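Putative fimbrial subunit (Corynebacterium diphtheriae, PDB 4HSS) forms the shaft of a Corynebacterium pilus as its major pilin SpaD, a three-domain subunit that polymerises and probably serves in adhesion to host cells. Local coordinates at residues Leu32-Gly37 and Glu55-Val60; Gly28-His33 and Phe132-Pro137. All coordinates share one frame; numbering follows the deposited sequence.

How the contacts relate
Both contacts belong to the first domain, a CnaB-type (prealbumin-like) beta-sandwich at the N-terminal end of the pilin, and they start from the same strand, 28-36, sharing Leu-32 and His-33. Their centres are about 16 Å apart. Strand 28-36 bonds to strands 104-110 and 149-166 along its length. Contact 2 packs its earlier half across the sandwich on strand 132-136, an outermost strand of the opposite four-stranded sheet; contact 1 adds the pairing with the short strand 55-56 at its later end. One strand thus both packs the sandwich and carries the Lys-34 to Asn-156 isopeptide cross-link to strand 149-166, consistent with a pilin domain held against mechanical stress.

Contact 1 (Leu32-Gly37 and Glu55-Val60); sequences LHKKKG and EPLNGV
The amide of Lys-36 gives the shortest hydrogen bond between Leu-32-Gly-37 and Glu-55-Val-60, its N lying 2.9 Å from Glu-55 O, with an N-H...O angle of 165°. Lys-36 O in turn accepts from Glu-55 N at 3.2 Å, so the two residues form an antiparallel hydrogen-bonded pair where strand 55-56 lies along the end of the first strand of this CnaB-type sandwich. Lys-35 and Pro-56 make the adjoining non-hydrogen-bonded pair. Beyond it Leu-57 N donates to Lys-34 O at 3.1 Å.

The NZ of Lys-34 is covalently linked to CG of Asn-156 on strand 149-166, an intramolecular isopeptide bond, of the kind that cross-links strands within pilin domains. CG of the lysine lies anti to the backbone N (chi1 -168°), and bends at chi2 and chi4 bring NZ round beside Leu-57, whose CD2 is 3.6 Å from Lys-34 NZ. Val-60 CG1 meets Lys-34 CE nearly at a right angle, while Phe-62 and Glu-119 add further contacts to the lysine. As an amide nitrogen, NZ keeps one N-H, which makes a weak hydrogen bond to Lys-35 O.

On the face shared with Glu-55, the aliphatic part of Lys-36 passes across Leu-57, Lys-36 CD against Leu-57 CD1 at 3.9 Å. A bend at chi3 brings its amino group toward the carboxylate of Glu-55, where the salt bridge is long. Lys-35, alongside Pro-56, sets its NZ 3.4 Å from CG of the proline ring.

Contact 2 (Gly28-His33 and Phe132-Pro137); sequences GSLTLH and FIVSIP
Leu-32 and Phe-132 lie alongside one another with opposite headings, and the leucine meets the ring at its edge: CD2 lies near the ring plane, 3.6 Å from Phe-132 CZ. This is core packing between the two sheets of the CnaB-type, prealbumin-like sandwich, made by residues 28-33 of strand 28-36 in one sheet and strand 132-136 of the other. The axes of the short segments come within 8.0 Å at 147°; at that separation the backbones do not pair, and apolar side chains fill the distance. In Phe-132 a chi1 of 60° tucks CG between the N and C of its own backbone, and the ring is carried toward the facing strand. Val-134 CG1 of its own strand also lies at the ring edge, in plane, and Val-117 of strand 113-121 touches the ring as well.

At the middle of the contact Leu-30 and Val-134 are nearly perpendicular, each presenting one methyl, with 4.1 Å between Leu-30 CD2 and Val-134 CG2. Val-117 and Val-150 pack against the same leucine.

Ile-136 uses two branches at the end where the backbones come nearest. Its longer arm, extended at chi2 (-178°), lays CD1 against the backbone of Ser-29, 3.9 Å from the carbonyl O, and reaches CB of Leu-30 more loosely. The hydroxyl of Ser-29, whose CB points away from strand 132-136, is hydrogen-bonded to Asn-149. The shorter branch, Ile-136 CG2, rests on the bare CA of Gly-28 at 3.7 Å.

Contact 1 (Leu32-Gly37 and Glu55-Val60)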
loop_
_atom_site.group_PDB
_atom_site.type_symbol
_atom_site.label_atom_id
_atom_site.label_comp_id
_atom_site.label_asym_id
_atom_site.label_seq_id
_atom_site.Cartn_x
_atom_site.Cartn_y
_atom_site.Cartn_z
ATOM N N LEU A 32 -20.384 24.047 9.365
ATOM C CA LEU A 32 -20.019 22.642 9.357
ATOM C C LEU A 32 -18.780 22.433 10.189
ATOM O O LEU A 32 -17.813 23.180 10.037
ATOM C CB LEU A 32 -19.812 22.146 7.901
ATOM C CG LEU A 32 -21.039 22.265 6.988
ATOM C CD1 LEU A 32 -20.689 21.998 5.580
ATOM C CD2 LEU A 32 -22.134 21.310 7.401
ATOM N N HIS A 33 -18.834 21.465 11.116
ATOM C CA HIS A 33 -17.688 21.115 11.958
ATOM C C HIS A 33 -17.260 19.705 11.594
ATOM O O HIS A 33 -17.677 18.727 12.223
ATOM C CB HIS A 33 -17.993 21.254 13.459
ATOM C CG HIS A 33 -18.182 22.655 13.939
ATOM N ND1 HIS A 33 -17.121 23.522 14.065
ATOM C CD2 HIS A 33 -19.305 23.273 14.355
ATOM C CE1 HIS A 33 -17.634 24.650 14.515
ATOM N NE2 HIS A 33 -18.946 24.548 14.706
ATOM N N LYS A 34 -16.442 19.622 10.531
ATOM C CA LYS A 34 -15.967 18.395 9.940
ATOM C C LYS A 34 -15.088 17.630 10.886
ATOM O O LYS A 34 -14.127 18.156 11.458
ATOM C CB LYS A 34 -15.250 18.654 8.606
ATOM C CG LYS A 34 -14.977 17.386 7.778
ATOM C CD LYS A 34 -16.238 16.584 7.543
ATOM C CE LYS A 34 -16.015 15.508 6.514
ATOM N NZ LYS A 34 -15.324 14.301 7.044
ATOM N N LYS A 35 -15.463 16.371 11.052
ATOM C CA LYS A 35 -14.758 15.477 11.928
ATOM C C LYS A 35 -14.354 14.223 11.187
ATOM O O LYS A 35 -15.072 13.721 10.310
ATOM C CB LYS A 35 -15.623 15.128 13.154
ATOM C CG LYS A 35 -15.779 16.249 14.164
ATOM C CD LYS A 35 -14.584 16.338 15.102
ATOM C CE LYS A 35 -14.749 17.485 16.058
ATOM N NZ LYS A 35 -13.441 18.112 16.373
ATOM N N LYS A 36 -13.177 13.737 11.574
ATOM C CA LYS A 36 -12.517 12.519 11.158
ATOM C C LYS A 36 -12.850 11.507 12.265
ATOM O O LYS A 36 -12.533 11.750 13.431
ATOM C CB LYS A 36 -11.022 12.862 11.055
ATOM C CG LYS A 36 -10.078 11.888 10.395
ATOM C CD LYS A 36 -8.750 12.619 10.071
ATOM C CE LYS A 36 -7.897 13.022 11.268
ATOM N NZ LYS A 36 -7.066 14.236 11.002
ATOM N N GLY A 37 -13.606 10.465 11.923
ATOM C CA GLY A 37 -14.033 9.446 12.881
ATOM C C GLY A 37 -15.295 8.658 12.536
ATOM O O GLY A 37 -15.620 8.450 11.359
ATOM N N GLU A 55 -11.312 13.756 15.538
ATOM C CA GLU A 55 -10.355 14.817 15.292
ATOM C C GLU A 55 -10.832 15.769 14.181
ATOM O O GLU A 55 -11.373 15.307 13.174
ATOM C CB GLU A 55 -8.981 14.223 14.939
ATOM C CG GLU A 55 -7.995 14.199 16.100
ATOM C CD GLU A 55 -6.701 13.438 15.857
ATOM O OE1 GLU A 55 -6.141 13.535 14.738
ATOM O OE2 GLU A 55 -6.236 12.754 16.798
ATOM N N PRO A 56 -10.598 17.103 14.350
ATOM C CA PRO A 56 -10.983 18.080 13.316
ATOM C C PRO A 56 -10.287 17.796 11.996
ATOM O O PRO A 56 -9.089 17.495 11.959
ATOM C CB PRO A 56 -10.521 19.415 13.900
ATOM C CG PRO A 56 -10.409 19.188 15.352
ATOM C CD PRO A 56 -9.937 17.779 15.484
ATOM N N LEU A 57 -11.051 17.870 10.911
ATOM C CA LEU A 57 -10.527 17.569 9.590
ATOM C C LEU A 57 -10.602 18.780 8.662
ATOM O O LEU A 57 -11.689 19.199 8.235
ATOM C CB LEU A 57 -11.266 16.351 9.009
ATOM C CG LEU A 57 -10.861 15.860 7.631
ATOM C CD1 LEU A 57 -9.378 15.492 7.572
ATOM C CD2 LEU A 57 -11.747 14.711 7.198
ATOM N N ASN A 58 -9.419 19.343 8.363
ATOM C CA ASN A 58 -9.259 20.434 7.406
ATOM C C ASN A 58 -9.040 19.858 6.001
ATOM O O ASN A 58 -8.635 18.709 5.878
ATOM C CB ASN A 58 -8.099 21.336 7.809
ATOM C CG ASN A 58 -8.366 22.140 9.055
ATOM O OD1 ASN A 58 -9.448 22.725 9.247
ATOM N ND2 ASN A 58 -7.363 22.220 9.913
ATOM N N GLY A 59 -9.330 20.648 4.967
ATOM C CA GLY A 59 -9.124 20.255 3.575
ATOM C C GLY A 59 -10.312 19.686 2.842
ATOM O O GLY A 59 -10.212 19.424 1.644
ATOM N N VAL A 60 -11.444 19.498 3.535
ATOM C CA VAL A 60 -12.661 18.973 2.923
ATOM C C VAL A 60 -13.493 20.141 2.439
ATOM O O VAL A 60 -13.766 21.056 3.221
ATOM C CB VAL A 60 -13.453 18.054 3.877
ATOM C CG1 VAL A 60 -14.750 17.572 3.238
ATOM C CG2 VAL A 60 -12.596 16.871 4.314
#

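Contact 2 (Gly28-His33 and Phe132-Pro137)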
loop_
_atom_site.group_PDB
_atom_site.type_symbol
_atom_site.label_atom_id
_atom_site.label_comp_id
_atom_site.label_asym_id
_atom_site.label_seq_id
_atom_site.Cartn_x
_atom_site.Cartn_y
_atom_site.Cartn_z
ATOM N N GLY A 28 -29.757 33.689 6.951
ATOM C CA GLY A 28 -29.250 32.635 7.811
ATOM C C GLY A 28 -27.812 32.271 7.523
ATOM O O GLY A 28 -27.115 32.955 6.764
ATOM N N SER A 29 -27.360 31.183 8.153
ATOM C CA SER A 29 -26.018 30.619 8.007
ATOM C C SER A 29 -26.013 29.124 8.317
ATOM O O SER A 29 -26.892 28.612 9.014
ATOM C CB SER A 29 -25.015 31.342 8.916
ATOM O OG SER A 29 -25.120 30.959 10.281
ATOM N N LEU A 30 -24.977 28.451 7.821
ATOM C CA LEU A 30 -24.666 27.063 8.037
ATOM C C LEU A 30 -23.191 26.936 8.410
ATOM O O LEU A 30 -22.328 27.441 7.708
ATOM C CB LEU A 30 -25.006 26.217 6.806
ATOM C CG LEU A 30 -24.571 24.750 6.879
ATOM C CD1 LEU A 30 -25.309 24.021 7.981
ATOM C CD2 LEU A 30 -24.735 24.054 5.526
ATOM N N THR A 31 -22.915 26.255 9.517
ATOM C CA THR A 31 -21.572 26.031 10.021
ATOM C C THR A 31 -21.348 24.546 10.152
ATOM O O THR A 31 -21.992 23.875 10.976
ATOM C CB THR A 31 -21.364 26.771 11.353
ATOM O OG1 THR A 31 -21.594 28.162 11.127
ATOM C CG2 THR A 31 -19.973 26.545 11.939
ATOM N N LEU A 32 -20.384 24.047 9.365
ATOM C CA LEU A 32 -20.019 22.642 9.357
ATOM C C LEU A 32 -18.780 22.433 10.189
ATOM O O LEU A 32 -17.813 23.180 10.037
ATOM C CB LEU A 32 -19.812 22.146 7.901
ATOM C CG LEU A 32 -21.039 22.265 6.988
ATOM C CD1 LEU A 32 -20.689 21.998 5.580
ATOM C CD2 LEU A 32 -22.134 21.310 7.401
ATOM N N HIS A 33 -18.834 21.465 11.116
ATOM C CA HIS A 33 -17.688 21.115 11.958
ATOM C C HIS A 33 -17.260 19.705 11.594
ATOM O O HIS A 33 -17.677 18.727 12.223
ATOM C CB HIS A 33 -17.993 21.254 13.459
ATOM C CG HIS A 33 -18.182 22.655 13.939
ATOM N ND1 HIS A 33 -17.121 23.522 14.065
ATOM C CD2 HIS A 33 -19.305 23.273 14.355
ATOM C CE1 HIS A 33 -17.634 24.650 14.515
ATOM N NE2 HIS A 33 -18.946 24.548 14.706
ATOM N N PHE A 132 -26.563 15.408 2.816
ATOM C CA PHE A 132 -27.666 15.662 3.726
ATOM C C PHE A 132 -28.401 16.935 3.362
ATOM O O PHE A 132 -27.914 17.723 2.550
ATOM C CB PHE A 132 -27.168 15.708 5.177
ATOM C CG PHE A 132 -26.134 16.749 5.547
ATOM C CD1 PHE A 132 -24.780 16.496 5.379
ATOM C CD2 PHE A 132 -26.512 17.937 6.167
ATOM C CE1 PHE A 132 -23.819 17.431 5.792
ATOM C CE2 PHE A 132 -25.555 18.865 6.587
ATOM C CZ PHE A 132 -24.217 18.597 6.419
ATOM N N ILE A 133 -29.602 17.111 3.958
ATOM C CA ILE A 133 -30.523 18.225 3.738
ATOM C C ILE A 133 -30.587 19.075 5.009
ATOM O O ILE A 133 -30.608 18.521 6.105
ATOM C CB ILE A 133 -31.927 17.629 3.320
ATOM C CG1 ILE A 133 -31.924 17.070 1.878
ATOM C CG2 ILE A 133 -33.098 18.565 3.548
ATOM C CD1 ILE A 133 -31.809 18.106 0.719
ATOM N N VAL A 134 -30.587 20.414 4.857
ATOM C CA VAL A 134 -30.737 21.345 5.981
ATOM C C VAL A 134 -31.758 22.433 5.604
ATOM O O VAL A 134 -31.829 22.878 4.460
ATOM C CB VAL A 134 -29.425 21.965 6.565
ATOM C CG1 VAL A 134 -28.527 20.906 7.186
ATOM C CG2 VAL A 134 -28.661 22.798 5.538
ATOM N N SER A 135 -32.526 22.862 6.600
ATOM C CA SER A 135 -33.535 23.901 6.499
ATOM C C SER A 135 -33.020 25.141 7.226
ATOM O O SER A 135 -32.503 25.016 8.336
ATOM C CB SER A 135 -34.858 23.415 7.092
ATOM O OG SER A 135 -35.804 24.471 7.096
ATOM N N ILE A 136 -33.145 26.331 6.587
ATOM C CA ILE A 136 -32.710 27.626 7.138
ATOM C C ILE A 136 -33.903 28.551 7.078
ATOM O O ILE A 136 -34.283 28.942 5.982
ATOM C CB ILE A 136 -31.449 28.204 6.408
ATOM C CG1 ILE A 136 -30.244 27.249 6.542
ATOM C CG2 ILE A 136 -31.101 29.609 6.918
ATOM C CD1 ILE A 136 -29.060 27.676 5.961
ATOM N N PRO A 137 -34.583 28.846 8.205
ATOM C CA PRO A 137 -34.322 28.405 9.592
ATOM C C PRO A 137 -34.863 26.993 9.897
ATOM O O PRO A 137 -35.465 26.336 9.048
ATOM C CB PRO A 137 -35.044 29.473 10.423
ATOM C CG PRO A 137 -36.222 29.848 9.591
ATOM C CD PRO A 137 -35.789 29.708 8.144
#